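Local coordinates for glutamine aminotransferase class-II domain protein (Ruegeria pomeroyi, PDB 3MDN), which probably releases ammonia from the side-chain amide of glutamine, as class-II glutamine amidotransferases do, for an acceptor not identified here, at residues I14-V19 with H77-G82; K125-A130 with A170-L175. All coordinates share one frame; numbering follows the deposited sequence.

Contact 1. Residues I14-V19 with H77-G82; sequences IFLEDV and HHVRSG
Leu16 fills the tight, buried side of this contact: its CD2 lies 3.8 Å from Ser81 CB and its CD1 faces the CB of Val79. Trp50 of strand 47-51 and Phe84 of strand 84-87 close over the leucine. Nearby, Ser81 OG, anti to the backbone N (chi1 177°), bonds to Tyr51 O and Leu83 N. The backbones here form a two-stranded antiparallel sheet, in which Ile14 and Ser81 make a hydrogen-bonded pair and exchange both N-H...O bonds, 3.0 Å from Ile14 N to Ser81 O and 2.9 Å from Ser81 N to Ile14 O. Past the next, non-hydrogen-bonded pair, Phe15 and Arg80, Leu16 N continues the pairing to Val79 O at 3.1 Å.

The looser side faces solvent and a second subunit. There Arg80 lays its CG over one face of the Phe15 ring, a CH-pi contact 3.9 Å from the centroid, and the guanidinium and ring planes are 12° apart. At the end of helix 70-78, His77 ND1 donates to Glu17 OE2 at 2.8 Å, reaching it from above the carboxylate plane, with a weaker bond to OE1. Arg54 of the second subunit also pairs with this carboxylate. An alanine in place of Glu17 would probably leave His77 ND1 without this acceptor, so that the imidazole could turn more easily, and would cost that arginine its carboxylate partner.

Contact 2. Residues K125-A130 with A170-L175; sequences KQADMA and ARLEGL
Leu175 pushes its two methyl groups against helix 124-129, one turn beyond the point where Leu172 meets Ala127. Its CB leaves helix 161-179 toward the opposing segment, and CG stands anti to the carbonyl carbon (chi1 -77°), beside the backbone N. From this branch point CD1 comes to 4.1 Å from Ala127 CA, and CD2 reaches Gln126 CB at 4.0 Å. The side chain thus touches the helix on two successive residues, meeting backbone carbon with one methyl and the root of a side chain with the other.

The other contacts are equally modest. Leu172 CD2 lies 3.9 Å from Ala127 CB, at the level where the two backbones come closest, with 7.0 Å between the CA atoms of these residues. At the far end the Arg171 chain is bent at chi2 and chi3, and NH2 lies 3.9 Å from Ala130 CB. No hydrogen bond links the two segments; the charge of Arg171 is engaged through NH1 in a salt bridge with Glu155.

This is the packing of two nearly antiparallel helices: the axes of segments 125-129 and 170-175 approach to 10.7 Å at an angle of 157°. Ala127, small and buried, lies against Leu172 and Leu175. Helix 144-154 packs against both partners, with Val147 on Ala127, Leu151 on Ala130 and Leu172, and Leu148 on Leu172. Met185 of strand 185-192 also meets Leu172, which joins helix 161-179 to that sheet.

The two contacts lie on opposite sides of the chain's centre, 37 Å apart between centres and about 26 Å between nearest atoms, and do not touch. They follow one another in series along the chain, contact 1 closing before contact 2 opens. Contact 1 packs a small two-stranded sheet and the end of helix 70-78 against strands 47-51 and 84-87, inner strands of one seven-stranded sheet; contact 2 joins helices 124-129 and 161-179, the latter touching the other large sheet. Both border assembly partners: 14-19 with 77-82 faces the second subunit, and 125-130 faces the third. Opposite ends of one chain therefore meet different neighbours in the four-chain assembly.

Contact 1. Residues I14-V19 with H77-G82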
loop_
_atom_site.group_PDB
_atom_site.type_symbol
_atom_site.label_atom_id
_atom_site.label_comp_id
_atom_site.label_asym_id
_atom_site.label_seq_id
_atom_site.Cartn_x
_atom_site.Cartn_y
_atom_site.Cartn_z
ATOM N N ILE D 14 17.288 19.284 11.642
ATOM C CA ILE D 14 17.542 19.109 10.204
ATOM C C ILE D 14 16.332 18.410 9.492
ATOM O O ILE D 14 15.491 17.799 10.145
ATOM C CB ILE D 14 18.834 18.291 9.980
ATOM C CG1 ILE D 14 18.718 16.918 10.663
ATOM C CG2 ILE D 14 20.098 19.043 10.553
ATOM C CD1 ILE D 14 19.891 15.989 10.401
ATOM N N PHE D 15 16.243 18.519 8.167
ATOM C CA PHE D 15 15.285 17.747 7.420
ATOM C C PHE D 15 15.579 16.257 7.558
ATOM O O PHE D 15 16.741 15.823 7.483
ATOM C CB PHE D 15 15.291 18.151 5.942
ATOM C CG PHE D 15 14.876 19.582 5.689
ATOM C CD1 PHE D 15 13.528 19.940 5.678
ATOM C CD2 PHE D 15 15.839 20.570 5.449
ATOM C CE1 PHE D 15 13.136 21.271 5.438
ATOM C CE2 PHE D 15 15.470 21.891 5.217
ATOM C CZ PHE D 15 14.102 22.244 5.201
ATOM N N LEU D 16 14.538 15.458 7.759
ATOM C CA LEU D 16 14.755 14.040 8.033
ATOM C C LEU D 16 15.659 13.425 6.955
ATOM O O LEU D 16 16.577 12.668 7.262
ATOM C CB LEU D 16 13.436 13.274 8.162
ATOM C CG LEU D 16 12.349 13.852 9.083
ATOM C CD1 LEU D 16 11.152 12.897 9.171
ATOM C CD2 LEU D 16 12.841 14.193 10.491
ATOM N N GLU D 17 15.410 13.794 5.700
ATOM C CA GLU D 17 16.200 13.285 4.588
ATOM C C GLU D 17 17.718 13.503 4.731
ATOM O O GLU D 17 18.481 12.716 4.201
ATOM C CB GLU D 17 15.709 13.867 3.257
ATOM C CG GLU D 17 15.953 15.355 3.077
ATOM C CD GLU D 17 15.530 15.861 1.700
ATOM O OE1 GLU D 17 15.017 15.048 0.901
ATOM O OE2 GLU D 17 15.674 17.073 1.418
ATOM N N ASP D 18 18.139 14.558 5.434
ATOM C CA ASP D 18 19.561 14.938 5.514
ATOM C C ASP D 18 20.380 13.920 6.309
ATOM O O ASP D 18 21.613 13.952 6.308
ATOM C CB ASP D 18 19.721 16.352 6.080
ATOM C CG ASP D 18 19.139 17.420 5.148
ATOM O OD1 ASP D 18 18.846 17.066 3.980
ATOM O OD2 ASP D 18 18.969 18.600 5.573
ATOM N N VAL D 19 19.662 13.022 6.982
ATOM C CA VAL D 19 20.214 11.800 7.545
ATOM C C VAL D 19 19.750 10.569 6.752
ATOM O O VAL D 19 20.557 9.695 6.407
ATOM C CB VAL D 19 19.747 11.632 8.982
ATOM C CG1 VAL D 19 19.416 10.160 9.275
ATOM C CG2 VAL D 19 20.767 12.217 9.928
ATOM N N HIS D 77 11.493 15.064 3.099
ATOM C CA HIS D 77 11.973 16.278 2.416
ATOM C C HIS D 77 11.485 17.564 3.094
ATOM O O HIS D 77 12.050 18.624 2.886
ATOM C CB HIS D 77 11.525 16.260 0.932
ATOM C CG HIS D 77 12.009 17.422 0.109
ATOM N ND1 HIS D 77 13.343 17.708 -0.073
ATOM C CD2 HIS D 77 11.333 18.315 -0.657
ATOM C CE1 HIS D 77 13.469 18.755 -0.866
ATOM N NE2 HIS D 77 12.262 19.140 -1.236
ATOM N N HIS D 78 10.431 17.476 3.904
ATOM C CA HIS D 78 9.721 18.700 4.324
ATOM C C HIS D 78 9.701 18.939 5.815
ATOM O O HIS D 78 9.616 20.077 6.238
ATOM C CB HIS D 78 8.285 18.757 3.766
ATOM C CG HIS D 78 8.215 19.321 2.386
ATOM N ND1 HIS D 78 8.158 18.531 1.252
ATOM C CD2 HIS D 78 8.243 20.600 1.951
ATOM C CE1 HIS D 78 8.162 19.304 0.185
ATOM N NE2 HIS D 78 8.203 20.563 0.582
ATOM N N VAL D 79 9.731 17.861 6.589
ATOM C CA VAL D 79 9.740 17.922 8.047
ATOM C C VAL D 79 11.167 18.032 8.628
ATOM O O VAL D 79 12.077 17.268 8.263
ATOM C CB VAL D 79 9.070 16.653 8.642
ATOM C CG1 VAL D 79 9.114 16.667 10.170
ATOM C CG2 VAL D 79 7.631 16.499 8.127
ATOM N N ARG D 80 11.338 18.974 9.553
ATOM C CA ARG D 80 12.574 19.155 10.302
ATOM C C ARG D 80 12.439 18.675 11.740
ATOM O O ARG D 80 11.410 18.882 12.374
ATOM C CB ARG D 80 12.938 20.624 10.322
ATOM C CG ARG D 80 13.922 21.012 9.252
ATOM C CD ARG D 80 14.028 22.517 9.187
ATOM N NE ARG D 80 12.694 23.116 9.327
ATOM C CZ ARG D 80 12.422 24.389 9.056
ATOM N NH1 ARG D 80 13.383 25.190 8.599
ATOM N NH2 ARG D 80 11.198 24.858 9.236
ATOM N N SER D 81 13.474 18.016 12.256
ATOM C CA SER D 81 13.460 17.565 13.645
ATOM C C SER D 81 14.872 17.563 14.234
ATOM O O SER D 81 15.860 17.366 13.530
ATOM C CB SER D 81 12.798 16.181 13.773
ATOM O OG SER D 81 12.839 15.709 15.115
ATOM N N GLY D 82 14.943 17.819 15.534
ATOM C CA GLY D 82 16.181 17.828 16.261
ATOM C C GLY D 82 16.369 16.512 16.991
ATOM O O GLY D 82 17.398 16.311 17.643
#

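Contact 2. Residues K125-A130 with A170-L175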
loop_
_atom_site.group_PDB
_atom_site.type_symbol
_atom_site.label_atom_id
_atom_site.label_comp_id
_atom_site.label_asym_id
_atom_site.label_seq_id
_atom_site.Cartn_x
_atom_site.Cartn_y
_atom_site.Cartn_z
ATOM N N LYS D 125 4.805 -16.988 23.082
ATOM C CA LYS D 125 3.757 -16.895 24.098
ATOM C C LYS D 125 4.306 -16.445 25.456
ATOM O O LYS D 125 3.788 -15.486 26.039
ATOM C CB LYS D 125 2.999 -18.215 24.227
ATOM C CG LYS D 125 1.840 -18.163 25.198
ATOM C CD LYS D 125 0.939 -19.380 25.039
ATOM C CE LYS D 125 -0.250 -19.298 25.959
ATOM N NZ LYS D 125 -0.941 -20.582 25.969
ATOM N N GLN D 126 5.358 -17.113 25.934
ATOM C CA GLN D 126 5.992 -16.766 27.200
ATOM C C GLN D 126 6.606 -15.368 27.172
ATOM O O GLN D 126 6.551 -14.639 28.174
ATOM C CB GLN D 126 7.074 -17.787 27.568
ATOM C CG GLN D 126 6.557 -19.213 27.790
ATOM C CD GLN D 126 6.795 -20.098 26.573
ATOM O OE1 GLN D 126 7.445 -21.141 26.676
ATOM N NE2 GLN D 126 6.288 -19.680 25.412
ATOM N N ALA D 127 7.180 -14.974 26.031
ATOM C CA ALA D 127 7.681 -13.617 25.929
ATOM C C ALA D 127 6.536 -12.620 26.049
ATOM O O ALA D 127 6.677 -11.595 26.722
ATOM C CB ALA D 127 8.464 -13.405 24.647
ATOM N N ASP D 128 5.416 -12.917 25.394
ATOM C CA ASP D 128 4.234 -12.057 25.470
ATOM C C ASP D 128 3.708 -11.966 26.912
ATOM O O ASP D 128 3.346 -10.886 27.369
ATOM C CB ASP D 128 3.112 -12.574 24.548
ATOM C CG ASP D 128 3.310 -12.177 23.089
ATOM O OD1 ASP D 128 4.217 -11.378 22.814
ATOM O OD2 ASP D 128 2.566 -12.682 22.209
HETATM N N MSE D 129 3.655 -13.122 27.588
HETATM C CA MSE D 129 3.121 -13.260 28.944
HETATM C C MSE D 129 3.905 -12.409 29.939
HETATM O O MSE D 129 3.359 -11.951 30.941
HETATM C CB MSE D 129 3.185 -14.731 29.355
HETATM C CG MSE D 129 2.390 -15.149 30.624
HETATM SE SE MSE D 129 3.168 -16.820 31.379
HETATM C CE MSE D 129 5.017 -16.182 31.696
ATOM N N ALA D 130 5.185 -12.197 29.643
ATOM C CA ALA D 130 6.067 -11.378 30.479
ATOM C C ALA D 130 5.817 -9.883 30.378
ATOM O O ALA D 130 6.327 -9.143 31.188
ATOM C CB ALA D 130 7.518 -11.657 30.159
ATOM N N ALA D 170 18.061 -9.454 29.856
ATOM C CA ALA D 170 18.293 -10.645 30.698
ATOM C C ALA D 170 17.129 -11.626 30.595
ATOM O O ALA D 170 17.313 -12.832 30.388
ATOM C CB ALA D 170 18.522 -10.243 32.184
ATOM N N ARG D 171 15.923 -11.101 30.752
ATOM C CA ARG D 171 14.723 -11.928 30.692
ATOM C C ARG D 171 14.572 -12.641 29.341
ATOM O O ARG D 171 14.327 -13.854 29.285
ATOM C CB ARG D 171 13.506 -11.066 30.978
ATOM C CG ARG D 171 13.088 -11.108 32.417
ATOM C CD ARG D 171 12.031 -12.250 32.606
ATOM N NE ARG D 171 10.672 -11.764 32.849
ATOM C CZ ARG D 171 10.370 -10.499 33.127
ATOM N NH1 ARG D 171 11.331 -9.590 33.187
ATOM N NH2 ARG D 171 9.113 -10.147 33.351
ATOM N N LEU D 172 14.745 -11.904 28.243
ATOM C CA LEU D 172 14.573 -12.544 26.930
ATOM C C LEU D 172 15.706 -13.510 26.601
ATOM O O LEU D 172 15.490 -14.549 25.966
ATOM C CB LEU D 172 14.431 -11.502 25.824
ATOM C CG LEU D 172 13.059 -10.860 25.639
ATOM C CD1 LEU D 172 13.135 -9.735 24.623
ATOM C CD2 LEU D 172 12.040 -11.884 25.214
ATOM N N GLU D 173 16.913 -13.164 27.042
ATOM C CA GLU D 173 18.031 -14.052 26.822
ATOM C C GLU D 173 17.857 -15.350 27.595
ATOM O O GLU D 173 18.185 -16.434 27.082
ATOM C CB GLU D 173 19.373 -13.363 27.168
ATOM C CG GLU D 173 20.577 -14.200 26.832
ATOM C CD GLU D 173 21.909 -13.568 27.220
ATOM O OE1 GLU D 173 22.164 -12.377 26.930
ATOM O OE2 GLU D 173 22.744 -14.304 27.794
ATOM N N GLY D 174 17.340 -15.250 28.821
ATOM C CA GLY D 174 17.018 -16.448 29.612
ATOM C C GLY D 174 15.973 -17.338 28.945
ATOM O O GLY D 174 16.100 -18.577 28.924
ATOM N N LEU D 175 14.927 -16.726 28.375
ATOM C CA LEU D 175 13.919 -17.536 27.703
ATOM C C LEU D 175 14.534 -18.199 26.468
ATOM O O LEU D 175 14.193 -19.338 26.131
ATOM C CB LEU D 175 12.713 -16.692 27.306
ATOM C CG LEU D 175 11.747 -16.330 28.440
ATOM C CD1 LEU D 175 10.890 -15.078 28.056
ATOM C CD2 LEU D 175 10.892 -17.529 28.787
#